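Regulatory protein of LacI family (Chloroflexus aggregans, PDB 3BBL) probably acts as a DNA-binding transcriptional regulator of the LacI family whose effector-sensing part has the fold of a periplasmic binding protein. Local coordinates at residues P235-Q241 with P272-A278; A200-M204 with L232-L236; R50-Y56 with D77-L83. One frame throughout, in Å; residues are numbered along the deposited sequence.

Interaction 1 (P235-Q241 with P272-A278). With EDO (1,2-ethanediol), chain C.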
ATOM      1  N   PRO A 235      17.963  -4.199   6.802  1.00 29.68           N
ATOM      2  CA  PRO A 235      17.004  -3.366   6.072  1.00 29.25           C
ATOM      3  C   PRO A 235      17.409  -3.451   4.596  1.00 28.07           C
ATOM      4  O   PRO A 235      18.591  -3.517   4.275  1.00 26.57           O
ATOM      5  CB  PRO A 235      17.208  -1.981   6.689  1.00 30.44           C
ATOM      6  CG  PRO A 235      18.648  -2.017   7.132  1.00 32.63           C
ATOM      7  CD  PRO A 235      18.782  -3.396   7.721  1.00 30.29           C
ATOM      8  N   LEU A 236      16.426  -3.466   3.708  1.00 27.92           N
ATOM      9  CA  LEU A 236      16.693  -3.604   2.286  1.00 25.54           C
ATOM     10  C   LEU A 236      17.008  -2.328   1.517  1.00 23.98           C
ATOM     11  O   LEU A 236      16.271  -1.349   1.583  1.00 24.52           O
ATOM     12  CB  LEU A 236      15.507  -4.307   1.618  1.00 24.32           C
ATOM     13  CG  LEU A 236      15.587  -4.507   0.104  1.00 25.25           C
ATOM     14  CD1 LEU A 236      16.693  -5.513  -0.237  1.00 21.10           C
ATOM     15  CD2 LEU A 236      14.239  -4.995  -0.409  1.00 26.67           C
ATOM     16  N   SER A 237      18.119  -2.346   0.792  1.00 22.29           N
ATOM     17  CA  SER A 237      18.492  -1.220  -0.051  1.00 21.51           C
ATOM     18  C   SER A 237      17.615  -1.359  -1.291  1.00 21.09           C
ATOM     19  O   SER A 237      17.363  -2.478  -1.764  1.00 19.57           O
ATOM     20  CB  SER A 237      19.964  -1.298  -0.431  1.00 20.68           C
ATOM     21  OG  SER A 237      20.763  -0.785   0.613  1.00 22.80           O
ATOM     22  N   SER A 238      17.143  -0.233  -1.815  1.00 20.86           N
ATOM     23  CA  SER A 238      16.250  -0.274  -2.963  1.00 22.09           C
ATOM     24  C   SER A 238      16.250   1.021  -3.749  1.00 23.49           C
ATOM     25  O   SER A 238      16.709   2.048  -3.262  1.00 24.40           O
ATOM     26  CB  SER A 238      14.828  -0.556  -2.476  1.00 21.76           C
ATOM     27  OG  SER A 238      13.946  -0.799  -3.550  1.00 21.40           O
ATOM     28  N   VAL A 239      15.730   0.958  -4.971  1.00 24.40           N
ATOM     29  CA  VAL A 239      15.634   2.133  -5.826  1.00 24.42           C
ATOM     30  C   VAL A 239      14.272   2.788  -5.601  1.00 24.65           C
ATOM     31  O   VAL A 239      13.232   2.167  -5.816  1.00 23.98           O
ATOM     32  CB  VAL A 239      15.757   1.769  -7.315  1.00 24.81           C
ATOM     33  CG1 VAL A 239      15.663   3.034  -8.155  1.00 24.60           C
ATOM     34  CG2 VAL A 239      17.070   1.053  -7.574  1.00 22.74           C
ATOM     35  N   ARG A 240      14.287   4.040  -5.157  1.00 24.85           N
ATOM     36  CA  ARG A 240      13.054   4.784  -4.914  1.00 24.19           C
ATOM     37  C   ARG A 240      12.700   5.646  -6.117  1.00 24.01           C
ATOM     38  O   ARG A 240      13.567   6.295  -6.709  1.00 22.59           O
ATOM     39  CB  ARG A 240      13.203   5.679  -3.691  1.00 22.91           C
ATOM     40  CG  ARG A 240      11.962   6.485  -3.364  1.00 24.13           C
ATOM     41  CD  ARG A 240      12.236   7.419  -2.213  1.00 23.14           C
ATOM     42  NE  ARG A 240      12.567   6.676  -1.004  1.00 25.00           N
ATOM     43  CZ  ARG A 240      13.184   7.198   0.050  1.00 26.11           C
ATOM     44  NH1 ARG A 240      13.549   8.473   0.050  1.00 25.83           N
ATOM     45  NH2 ARG A 240      13.432   6.447   1.106  1.00 25.27           N
ATOM     46  N   GLN A 241      11.421   5.631  -6.478  1.00 23.66           N
ATOM     47  CA  GLN A 241      10.925   6.425  -7.596  1.00 25.09           C
ATOM     48  C   GLN A 241      10.095   7.571  -7.024  1.00 24.13           C
ATOM     49  O   GLN A 241       9.389   7.396  -6.034  1.00 23.06           O
ATOM     50  CB  GLN A 241      10.057   5.569  -8.525  1.00 26.43           C
ATOM     51  CG  GLN A 241      10.777   4.400  -9.169  1.00 27.95           C
ATOM     52  CD  GLN A 241       9.966   3.760 -10.278  1.00 29.25           C
ATOM     53  OE1 GLN A 241       8.824   3.362 -10.076  1.00 29.75           O
ATOM     54  NE2 GLN A 241      10.557   3.658 -11.461  1.00 29.88           N
ATOM     55  N   PRO A 272      15.173   8.453 -10.607  1.00 27.29           N
ATOM     56  CA  PRO A 272      14.924   7.772  -9.333  1.00 25.75           C
ATOM     57  C   PRO A 272      16.144   7.974  -8.426  1.00 26.08           C
ATOM     58  O   PRO A 272      17.153   8.534  -8.848  1.00 25.12           O
ATOM     59  CB  PRO A 272      14.745   6.321  -9.754  1.00 25.21           C
ATOM     60  CG  PRO A 272      15.718   6.199 -10.888  1.00 25.53           C
ATOM     61  CD  PRO A 272      15.477   7.480 -11.673  1.00 24.74           C
ATOM     62  N   SER A 273      16.045   7.523  -7.181  1.00 26.60           N
ATOM     63  CA  SER A 273      17.145   7.652  -6.237  1.00 27.88           C
ATOM     64  C   SER A 273      17.482   6.299  -5.644  1.00 27.11           C
ATOM     65  O   SER A 273      16.592   5.518  -5.329  1.00 28.00           O
ATOM     66  CB  SER A 273      16.773   8.595  -5.096  1.00 27.77           C
ATOM     67  OG  SER A 273      16.741   9.935  -5.536  1.00 34.61           O
ATOM     68  N   LEU A 274      18.771   6.023  -5.491  1.00 26.86           N
ATOM     69  CA  LEU A 274      19.200   4.765  -4.903  1.00 25.96           C
ATOM     70  C   LEU A 274      19.207   4.967  -3.397  1.00 24.21           C
ATOM     71  O   LEU A 274      19.768   5.935  -2.910  1.00 24.49           O
ATOM     72  CB  LEU A 274      20.601   4.391  -5.393  1.00 24.10           C
ATOM     73  CG  LEU A 274      21.225   3.141  -4.763  1.00 26.88           C
ATOM     74  CD1 LEU A 274      20.369   1.919  -5.059  1.00 23.92           C
ATOM     75  CD2 LEU A 274      22.637   2.945  -5.300  1.00 24.78           C
ATOM     76  N   ILE A 275      18.561   4.067  -2.665  1.00 23.73           N
ATOM     77  CA  ILE A 275      18.519   4.167  -1.211  1.00 23.56           C
ATOM     78  C   ILE A 275      19.343   3.043  -0.598  1.00 24.28           C
ATOM     79  O   ILE A 275      18.930   1.884  -0.607  1.00 23.13           O
ATOM     80  CB  ILE A 275      17.082   4.056  -0.673  1.00 24.01           C
ATOM     81  CG1 ILE A 275      16.155   5.001  -1.446  1.00 24.95           C
ATOM     82  CG2 ILE A 275      17.061   4.399   0.801  1.00 22.89           C
ATOM     83  CD1 ILE A 275      16.589   6.450  -1.419  1.00 23.81           C
ATOM     84  N   ILE A 276      20.519   3.391  -0.083  1.00 25.58           N
ATOM     85  CA  ILE A 276      21.404   2.415   0.546  1.00 27.71           C
ATOM     86  C   ILE A 276      21.162   2.381   2.050  1.00 29.53           C
ATOM     87  O   ILE A 276      21.285   3.396   2.737  1.00 29.17           O
ATOM     88  CB  ILE A 276      22.887   2.756   0.306  1.00 27.54           C
ATOM     89  CG1 ILE A 276      23.180   2.770  -1.195  1.00 26.51           C
ATOM     90  CG2 ILE A 276      23.776   1.729   0.998  1.00 26.80           C
ATOM     91  CD1 ILE A 276      23.013   1.426  -1.860  1.00 25.23           C
ATOM     92  N   ARG A 277      20.820   1.204   2.556  1.00 31.49           N
ATOM     93  CA  ARG A 277      20.549   1.055   3.970  1.00 33.96           C
ATOM     94  C   ARG A 277      21.552   0.141   4.665  1.00 38.13           C
ATOM     95  O   ARG A 277      21.963  -0.875   4.115  1.00 38.37           O
ATOM     96  CB  ARG A 277      19.130   0.516   4.172  1.00 30.14           C
ATOM     97  CG  ARG A 277      18.034   1.396   3.615  1.00 25.86           C
ATOM     98  CD  ARG A 277      16.662   0.930   4.089  1.00 25.20           C
ATOM     99  NE  ARG A 277      15.621   1.926   3.825  1.00 23.51           N
ATOM    100  CZ  ARG A 277      14.877   1.987   2.722  1.00 23.64           C
ATOM    101  NH1 ARG A 277      15.035   1.101   1.748  1.00 22.75           N
ATOM    102  NH2 ARG A 277      13.982   2.953   2.588  1.00 21.94           N
ATOM    103  N   ALA A 278      21.940   0.522   5.879  1.00 44.05           N
ATOM    104  CA  ALA A 278      22.877  -0.247   6.692  1.00 48.61           C
ATOM    105  C   ALA A 278      22.182  -0.533   8.025  1.00 52.75           C
ATOM    106  O   ALA A 278      21.022  -0.169   8.195  1.00 53.64           O
ATOM    107  CB  ALA A 278      24.148   0.552   6.911  1.00 46.91           C
TER
HETATM  108  C1  EDO C 501      21.681  -6.187   1.617  1.00 30.41           C
HETATM  109  O1  EDO C 501      22.609  -6.069   0.530  1.00 28.24           O
HETATM  110  C2  EDO C 501      20.937  -4.864   1.846  1.00 29.70           C
HETATM  111  O2  EDO C 501      19.766  -4.806   1.039  1.00 28.92           O
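R277 loses more surface here than any other residue of the two segments. Its side chain folds back over the start of P235-Q241, where NH1 donates to L236 O (2.7 Å) near the guanidinium plane and CB meets P235 CG (3.9 Å). Its backbone N, meanwhile, donates to S237 OG at 2.8 Å, so a serine hydroxyl carries on the ladder where the regular strand pairing stops. The paired part is antiparallel: S238 and I275 form one hydrogen-bonded pair (I275 N to S238 O 2.8 Å), R240 and S273 the next (R240 N to S273 O 2.7 Å), with V239 opposite L274 as the non-hydrogen-bonded pair between them. These two strands carry the chain out of and back into the C-terminal lobe of the two-lobed periplasmic-binding-protein fold, and Q241 and P272 mark the hinge end. R240 and I275 lie on the same sheet face; R240 CB is 3.8 Å from I275 CG1, and I275 CD1 covers one face of the R240 guanidinium. R240 NH2 comes within 3.8 Å of R277 NH2, a like-charge approach offset by D225, which forms salt bridges with both arginines.

Interaction 2 (A200-M204 with L232-L236)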
ATOM      1  N   ALA A 200      12.967  -9.199  -4.243  1.00 19.90           N
ATOM      2  CA  ALA A 200      14.096  -9.097  -3.320  1.00 18.20           C
ATOM      3  C   ALA A 200      13.817  -9.810  -1.990  1.00 18.87           C
ATOM      4  O   ALA A 200      14.715 -10.418  -1.389  1.00 16.57           O
ATOM      5  CB  ALA A 200      14.425  -7.645  -3.070  1.00 14.61           C
ATOM      6  N   ILE A 201      12.569  -9.746  -1.536  1.00 17.06           N
ATOM      7  CA  ILE A 201      12.214 -10.393  -0.283  1.00 18.76           C
ATOM      8  C   ILE A 201      12.344 -11.908  -0.431  1.00 18.41           C
ATOM      9  O   ILE A 201      12.827 -12.597   0.480  1.00 17.09           O
ATOM     10  CB  ILE A 201      10.793  -9.968   0.171  1.00 20.24           C
ATOM     11  CG1 ILE A 201      10.825  -8.482   0.559  1.00 19.81           C
ATOM     12  CG2 ILE A 201      10.340 -10.791   1.367  1.00 18.84           C
ATOM     13  CD1 ILE A 201       9.496  -7.905   1.001  1.00 20.68           C
ATOM     14  N   GLY A 202      11.940 -12.422  -1.590  1.00 16.79           N
ATOM     15  CA  GLY A 202      12.058 -13.846  -1.843  1.00 15.43           C
ATOM     16  C   GLY A 202      13.529 -14.237  -1.841  1.00 15.39           C
ATOM     17  O   GLY A 202      13.909 -15.286  -1.320  1.00 14.26           O
ATOM     18  N   ALA A 203      14.361 -13.377  -2.418  1.00 13.79           N
ATOM     19  CA  ALA A 203      15.798 -13.617  -2.462  1.00 16.80           C
ATOM     20  C   ALA A 203      16.352 -13.632  -1.041  1.00 17.10           C
ATOM     21  O   ALA A 203      17.203 -14.451  -0.706  1.00 17.52           O
ATOM     22  CB  ALA A 203      16.500 -12.533  -3.284  1.00 14.12           C
HETATM   23  N   MSE A 204      15.868 -12.710  -0.212  1.00 17.82           N
HETATM   24  CA  MSE A 204      16.297 -12.651   1.181  1.00 16.62           C
HETATM   25  C   MSE A 204      15.891 -13.955   1.891  1.00 17.56           C
HETATM   26  O   MSE A 204      16.645 -14.505   2.701  1.00 17.15           O
HETATM   27  CB  MSE A 204      15.670 -11.439   1.881  1.00 16.32           C
HETATM   28  CG  MSE A 204      16.273 -10.138   1.441  1.00 16.43           C
HETATM   29 SE   MSE A 204      15.341  -8.603   2.303  1.00 24.17          SE
HETATM   30  CE  MSE A 204      16.002  -8.964   4.102  1.00 15.56           C
ATOM     31  N   LEU A 232      13.052  -4.508   7.503  1.00 26.36           N
ATOM     32  CA  LEU A 232      13.533  -5.879   7.427  1.00 27.63           C
ATOM     33  C   LEU A 232      14.932  -5.979   8.028  1.00 28.23           C
ATOM     34  O   LEU A 232      15.567  -4.970   8.296  1.00 28.63           O
ATOM     35  CB  LEU A 232      13.572  -6.329   5.970  1.00 26.70           C
ATOM     36  CG  LEU A 232      12.256  -6.277   5.191  1.00 29.08           C
ATOM     37  CD1 LEU A 232      12.529  -6.377   3.699  1.00 28.61           C
ATOM     38  CD2 LEU A 232      11.338  -7.393   5.656  1.00 27.39           C
ATOM     39  N   PHE A 233      15.403  -7.195   8.264  1.00 30.79           N
ATOM     40  CA  PHE A 233      16.755  -7.365   8.778  1.00 32.95           C
ATOM     41  C   PHE A 233      17.537  -8.295   7.865  1.00 31.97           C
ATOM     42  O   PHE A 233      17.212  -9.467   7.734  1.00 32.10           O
ATOM     43  CB  PHE A 233      16.771  -7.948  10.188  1.00 36.64           C
ATOM     44  CG  PHE A 233      18.157  -8.088  10.746  1.00 40.00           C
ATOM     45  CD1 PHE A 233      18.892  -6.957  11.099  1.00 41.34           C
ATOM     46  CD2 PHE A 233      18.763  -9.342  10.839  1.00 41.42           C
ATOM     47  CE1 PHE A 233      20.221  -7.066  11.534  1.00 43.47           C
ATOM     48  CE2 PHE A 233      20.088  -9.464  11.269  1.00 43.16           C
ATOM     49  CZ  PHE A 233      20.821  -8.321  11.617  1.00 43.49           C
ATOM     50  N   PRO A 234      18.565  -7.771   7.196  1.00 31.45           N
ATOM     51  CA  PRO A 234      18.991  -6.372   7.267  1.00 30.51           C
ATOM     52  C   PRO A 234      17.982  -5.505   6.524  1.00 29.16           C
ATOM     53  O   PRO A 234      17.208  -6.002   5.711  1.00 25.42           O
ATOM     54  CB  PRO A 234      20.335  -6.371   6.537  1.00 31.32           C
ATOM     55  CG  PRO A 234      20.753  -7.811   6.511  1.00 33.61           C
ATOM     56  CD  PRO A 234      19.463  -8.547   6.333  1.00 32.86           C
ATOM     57  N   PRO A 235      17.963  -4.199   6.802  1.00 29.68           N
ATOM     58  CA  PRO A 235      17.004  -3.366   6.072  1.00 29.25           C
ATOM     59  C   PRO A 235      17.409  -3.451   4.596  1.00 28.07           C
ATOM     60  O   PRO A 235      18.591  -3.517   4.275  1.00 26.57           O
ATOM     61  CB  PRO A 235      17.208  -1.981   6.689  1.00 30.44           C
ATOM     62  CG  PRO A 235      18.648  -2.017   7.132  1.00 32.63           C
ATOM     63  CD  PRO A 235      18.782  -3.396   7.721  1.00 30.29           C
ATOM     64  N   LEU A 236      16.426  -3.466   3.708  1.00 27.92           N
ATOM     65  CA  LEU A 236      16.693  -3.604   2.286  1.00 25.54           C
ATOM     66  C   LEU A 236      17.008  -2.328   1.517  1.00 23.98           C
ATOM     67  O   LEU A 236      16.271  -1.349   1.583  1.00 24.52           O
ATOM     68  CB  LEU A 236      15.507  -4.307   1.618  1.00 24.32           C
ATOM     69  CG  LEU A 236      15.587  -4.507   0.104  1.00 25.25           C
ATOM     70  CD1 LEU A 236      16.693  -5.513  -0.237  1.00 21.10           C
ATOM     71  CD2 LEU A 236      14.239  -4.995  -0.409  1.00 26.67           C
TER
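M204, a selenomethionine in this crystal, supplies most of the helix's contribution. With chi1 m and chi2 t its side chain reaches straight out from the helix, and chi3 p then turns the methyl toward the loop backbone, setting CE 3.6 Å from P234 O and 4.1 Å from P234 CD. The selenium touches two leucines, M204 SE lying 3.8 Å from L232 CD1 and 4.2 Å from L236 CD1, in roughly perpendicular directions. L232 (m, t) and L236 (t, p) extend from either end of the 232-236 segment toward the helix, and the cis peptide between F233 and P234 bends the chain between them. This joins helix 197-209 of the C-terminal lobe to the loop leading from strand 219-223 into strand 237-240, and I220 of the former strand lies beneath M204, A200 and L236. One helical turn before M204, A200 offers a bare methyl, its CB 3.8 Å from L236 CD2. I201 (m, t) leaves the helix sideways, yet its CG1 comes to 4.1 Å from L232 CD1. M228 of the second subunit packs on both I201 and L232, while F233, whose CA-to-CB bond points away from the helix, makes a cation-pi contact with R208 of that subunit.

Interaction 3 (R50-Y56 with D77-L83)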
ATOM      1  N   ARG A  50      -6.853  -4.294 -21.668  1.00 52.44           N
ATOM      2  CA  ARG A  50      -6.627  -2.935 -22.149  1.00 52.67           C
ATOM      3  C   ARG A  50      -7.212  -2.628 -23.521  1.00 52.82           C
ATOM      4  O   ARG A  50      -7.413  -1.462 -23.864  1.00 52.04           O
ATOM      5  CB  ARG A  50      -5.127  -2.619 -22.143  1.00 53.44           C
ATOM      6  CG  ARG A  50      -4.520  -2.519 -20.755  1.00 53.47           C
ATOM      7  CD  ARG A  50      -3.020  -2.269 -20.827  1.00 55.32           C
ATOM      8  NE  ARG A  50      -2.414  -2.156 -19.501  1.00 56.55           N
ATOM      9  CZ  ARG A  50      -2.453  -3.111 -18.574  1.00 58.03           C
ATOM     10  NH1 ARG A  50      -3.071  -4.261 -18.815  1.00 58.16           N
ATOM     11  NH2 ARG A  50      -1.877  -2.914 -17.397  1.00 59.24           N
ATOM     12  N   SER A  51      -7.490  -3.665 -24.305  1.00 52.79           N
ATOM     13  CA  SER A  51      -8.054  -3.466 -25.635  1.00 52.67           C
ATOM     14  C   SER A  51      -9.476  -2.912 -25.538  1.00 52.61           C
ATOM     15  O   SER A  51      -9.903  -2.132 -26.388  1.00 52.19           O
ATOM     16  CB  SER A  51      -8.056  -4.779 -26.421  1.00 51.41           C
ATOM     17  OG  SER A  51      -8.936  -5.722 -25.845  1.00 51.96           O
ATOM     18  N   GLN A  52     -10.205  -3.314 -24.499  1.00 52.50           N
ATOM     19  CA  GLN A  52     -11.567  -2.831 -24.302  1.00 53.13           C
ATOM     20  C   GLN A  52     -11.551  -1.375 -23.837  1.00 52.53           C
ATOM     21  O   GLN A  52     -11.396  -1.084 -22.651  1.00 52.63           O
ATOM     22  CB  GLN A  52     -12.294  -3.715 -23.291  1.00 54.76           C
ATOM     23  CG  GLN A  52     -12.616  -5.097 -23.835  1.00 59.97           C
ATOM     24  CD  GLN A  52     -13.223  -6.012 -22.788  1.00 64.08           C
ATOM     25  OE1 GLN A  52     -12.551  -6.427 -21.841  1.00 65.84           O
ATOM     26  NE2 GLN A  52     -14.506  -6.327 -22.951  1.00 65.68           N
ATOM     27  N   ILE A  53     -11.718  -0.468 -24.794  1.00 51.73           N
ATOM     28  CA  ILE A  53     -11.701   0.969 -24.541  1.00 51.14           C
ATOM     29  C   ILE A  53     -13.086   1.605 -24.466  1.00 50.51           C
ATOM     30  O   ILE A  53     -13.217   2.829 -24.518  1.00 50.36           O
ATOM     31  CB  ILE A  53     -10.912   1.686 -25.645  1.00 51.54           C
ATOM     32  CG1 ILE A  53     -11.476   1.277 -27.010  1.00 50.88           C
ATOM     33  CG2 ILE A  53      -9.426   1.357 -25.524  1.00 50.72           C
ATOM     34  CD1 ILE A  53     -10.679   1.779 -28.190  1.00 52.77           C
ATOM     35  N   ASP A  54     -14.117   0.777 -24.352  1.00 49.47           N
ATOM     36  CA  ASP A  54     -15.483   1.275 -24.274  1.00 49.66           C
ATOM     37  C   ASP A  54     -15.664   2.382 -23.250  1.00 48.08           C
ATOM     38  O   ASP A  54     -16.210   3.441 -23.561  1.00 46.27           O
ATOM     39  CB  ASP A  54     -16.435   0.126 -23.957  1.00 51.64           C
ATOM     40  CG  ASP A  54     -16.974  -0.536 -25.203  1.00 53.30           C
ATOM     41  OD1 ASP A  54     -16.307  -0.451 -26.258  1.00 53.49           O
ATOM     42  OD2 ASP A  54     -18.062  -1.146 -25.124  1.00 55.55           O
ATOM     43  N   ILE A  55     -15.200   2.131 -22.031  1.00 46.85           N
ATOM     44  CA  ILE A  55     -15.313   3.097 -20.953  1.00 45.31           C
ATOM     45  C   ILE A  55     -14.689   4.447 -21.324  1.00 43.76           C
ATOM     46  O   ILE A  55     -15.201   5.497 -20.932  1.00 43.04           O
ATOM     47  CB  ILE A  55     -14.674   2.537 -19.663  1.00 46.10           C
ATOM     48  CG1 ILE A  55     -14.769   3.566 -18.534  1.00 46.71           C
ATOM     49  CG2 ILE A  55     -13.242   2.129 -19.937  1.00 47.05           C
ATOM     50  CD1 ILE A  55     -16.185   3.894 -18.104  1.00 47.89           C
ATOM     51  N   TYR A  56     -13.592   4.431 -22.076  1.00 42.37           N
ATOM     52  CA  TYR A  56     -12.965   5.686 -22.486  1.00 42.76           C
ATOM     53  C   TYR A  56     -13.885   6.391 -23.476  1.00 43.18           C
ATOM     54  O   TYR A  56     -14.084   7.603 -23.409  1.00 41.93           O
ATOM     55  CB  TYR A  56     -11.602   5.443 -23.148  1.00 41.62           C
ATOM     56  CG  TYR A  56     -10.491   5.109 -22.176  1.00 40.49           C
ATOM     57  CD1 TYR A  56     -10.264   3.796 -21.771  1.00 39.37           C
ATOM     58  CD2 TYR A  56      -9.678   6.115 -21.643  1.00 38.73           C
ATOM     59  CE1 TYR A  56      -9.261   3.489 -20.863  1.00 37.16           C
ATOM     60  CE2 TYR A  56      -8.677   5.817 -20.733  1.00 38.21           C
ATOM     61  CZ  TYR A  56      -8.474   4.500 -20.344  1.00 38.55           C
ATOM     62  OH  TYR A  56      -7.491   4.196 -19.424  1.00 37.81           O
ATOM     63  N   ASP A  77       0.166   0.369 -26.560  1.00 46.62           N
ATOM     64  CA  ASP A  77      -0.978   0.375 -25.668  1.00 44.82           C
ATOM     65  C   ASP A  77      -2.233   0.805 -26.430  1.00 43.28           C
ATOM     66  O   ASP A  77      -2.292   1.905 -26.986  1.00 41.07           O
ATOM     67  CB  ASP A  77      -0.732   1.326 -24.496  1.00 44.78           C
ATOM     68  CG  ASP A  77      -1.596   0.997 -23.290  1.00 45.37           C
ATOM     69  OD1 ASP A  77      -1.125   0.255 -22.399  1.00 44.84           O
ATOM     70  OD2 ASP A  77      -2.753   1.469 -23.240  1.00 45.77           O
ATOM     71  N   PRO A  78      -3.255  -0.066 -26.467  1.00 42.23           N
ATOM     72  CA  PRO A  78      -4.495   0.267 -27.175  1.00 42.23           C
ATOM     73  C   PRO A  78      -5.163   1.564 -26.685  1.00 41.96           C
ATOM     74  O   PRO A  78      -5.741   2.312 -27.475  1.00 42.25           O
ATOM     75  CB  PRO A  78      -5.362  -0.979 -26.960  1.00 41.73           C
ATOM     76  CG  PRO A  78      -4.856  -1.540 -25.664  1.00 42.46           C
ATOM     77  CD  PRO A  78      -3.363  -1.374 -25.796  1.00 42.10           C
ATOM     78  N   ARG A  79      -5.074   1.835 -25.387  1.00 40.49           N
ATOM     79  CA  ARG A  79      -5.665   3.047 -24.831  1.00 39.44           C
ATOM     80  C   ARG A  79      -4.981   4.291 -25.401  1.00 39.27           C
ATOM     81  O   ARG A  79      -5.635   5.288 -25.698  1.00 38.52           O
ATOM     82  CB  ARG A  79      -5.539   3.052 -23.305  1.00 38.28           C
ATOM     83  CG  ARG A  79      -6.288   1.931 -22.591  1.00 36.65           C
ATOM     84  CD  ARG A  79      -5.874   1.866 -21.132  1.00 35.20           C
ATOM     85  NE  ARG A  79      -4.429   1.661 -21.005  1.00 35.92           N
ATOM     86  CZ  ARG A  79      -3.752   1.760 -19.864  1.00 35.25           C
ATOM     87  NH1 ARG A  79      -4.386   2.060 -18.737  1.00 34.88           N
ATOM     88  NH2 ARG A  79      -2.440   1.567 -19.851  1.00 31.92           N
ATOM     89  N   VAL A  80      -3.663   4.225 -25.552  1.00 39.94           N
ATOM     90  CA  VAL A  80      -2.895   5.345 -26.088  1.00 41.05           C
ATOM     91  C   VAL A  80      -3.213   5.549 -27.566  1.00 43.59           C
ATOM     92  O   VAL A  80      -3.328   6.679 -28.044  1.00 43.91           O
ATOM     93  CB  VAL A  80      -1.377   5.098 -25.931  1.00 39.58           C
ATOM     94  CG1 VAL A  80      -0.584   6.219 -26.602  1.00 38.06           C
ATOM     95  CG2 VAL A  80      -1.023   5.000 -24.451  1.00 38.51           C
ATOM     96  N   GLN A  81      -3.350   4.438 -28.278  1.00 45.44           N
ATOM     97  CA  GLN A  81      -3.658   4.446 -29.700  1.00 47.65           C
ATOM     98  C   GLN A  81      -5.011   5.128 -29.900  1.00 46.98           C
ATOM     99  O   GLN A  81      -5.156   6.047 -30.709  1.00 45.90           O
ATOM    100  CB  GLN A  81      -3.721   3.003 -30.200  1.00 50.64           C
ATOM    101  CG  GLN A  81      -3.316   2.787 -31.640  1.00 55.55           C
ATOM    102  CD  GLN A  81      -3.436   1.325 -32.038  1.00 59.86           C
ATOM    103  OE1 GLN A  81      -2.894   0.437 -31.368  1.00 61.05           O
ATOM    104  NE2 GLN A  81      -4.150   1.064 -33.130  1.00 61.70           N
ATOM    105  N   PHE A  82      -5.995   4.669 -29.138  1.00 46.28           N
ATOM    106  CA  PHE A  82      -7.346   5.204 -29.208  1.00 46.47           C
ATOM    107  C   PHE A  82      -7.416   6.705 -28.947  1.00 46.21           C
ATOM    108  O   PHE A  82      -7.859   7.466 -29.803  1.00 47.70           O
ATOM    109  CB  PHE A  82      -8.238   4.466 -28.213  1.00 47.59           C
ATOM    110  CG  PHE A  82      -9.630   5.015 -28.127  1.00 49.72           C
ATOM    111  CD1 PHE A  82     -10.488   4.950 -29.220  1.00 50.19           C
ATOM    112  CD2 PHE A  82     -10.083   5.602 -26.951  1.00 49.24           C
ATOM    113  CE1 PHE A  82     -11.781   5.461 -29.144  1.00 50.08           C
ATOM    114  CE2 PHE A  82     -11.372   6.117 -26.862  1.00 51.09           C
ATOM    115  CZ  PHE A  82     -12.223   6.047 -27.963  1.00 51.10           C
ATOM    116  N   LEU A  83      -6.980   7.132 -27.767  1.00 45.54           N
ATOM    117  CA  LEU A  83      -7.018   8.546 -27.411  1.00 44.11           C
ATOM    118  C   LEU A  83      -6.259   9.410 -28.407  1.00 44.04           C
ATOM    119  O   LEU A  83      -6.599  10.576 -28.612  1.00 44.65           O
ATOM    120  CB  LEU A  83      -6.463   8.755 -25.997  1.00 41.89           C
ATOM    121  CG  LEU A  83      -7.243   8.006 -24.910  1.00 40.88           C
ATOM    122  CD1 LEU A  83      -6.586   8.212 -23.558  1.00 40.28           C
ATOM    123  CD2 LEU A  83      -8.686   8.495 -24.893  1.00 39.72           C
TER
HETATM  124  O   HOH W   1      -7.520   1.976 -18.155  1.00 25.41           O
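Two arginines approach one another across this contact: R50 NE sits over one face of the R79 guanidinium, 3.7 Å from R79 NH2. D77 makes this tolerable. R79 NE donates to D77 OD2 at 2.8 Å and R79 NH2 to D77 OD1 at 3.2 Å, a two-pronged salt bridge, while R50 NE reaches D77 OD1 by a long ion pair of 4.0 Å and donates its hydrogen bond to S72 O. D77 is also the N-cap of helix 78-85, where OD2 accepts a weak bond from R79 N (3.2 Å). P78, the first residue of that helix, lies against the R50 backbone, with P78 CG 3.1 Å from R50 O.

Farther along, the contact turns apolar. I53, the residue at the N-cap position of helix 54-61, places CD1 over the face of the F82 ring, 3.3 Å from F82 CD1. Y56 CB meets F82 CE2 at 3.8 Å, and Y56 CD2 meets L83 CD2 at 4.1 Å. The two helices follow strands 40-43 and 67-70 in the Rossmann-like N-terminal lobe and cover the same side of its parallel sheet, with L70 beneath Y56 and L83. The Y56 hydroxyl ends beside R79: OH is 3.3 Å from R79 CD, and a water 2.6 Å from Y56 OH accepts from R79 NH1 at 3.2 Å. Between the two segments, direct polar attraction amounts to one long ion pair; shape and apolar packing join the helix starts, while the carboxylate of D77 binds R79 firmly and offsets the charge of R50.

In the fold
From the N terminus, interaction 3 comes first: residues 50-56 meet 77-83, closing a loop that contains strand 67-70 and bringing together the starts of two neighbouring helices in the N-terminal lobe. The other two lie in the C-terminal lobe, on the opposite side of the chain's centre, with centres 35 and 38 Å from that of interaction 3. Interaction 2 closes the loop from helix 197-209 through strand 219-223 to residues 232-236. Interaction 1 opens on that same stretch, sharing P235 and L236, and closes at 272-278 after helix 243-258. Interaction 3 closes before the other two open, interaction 1 begins where interaction 2 ends, and none encloses another; L236 links the helix contact to the strand pair.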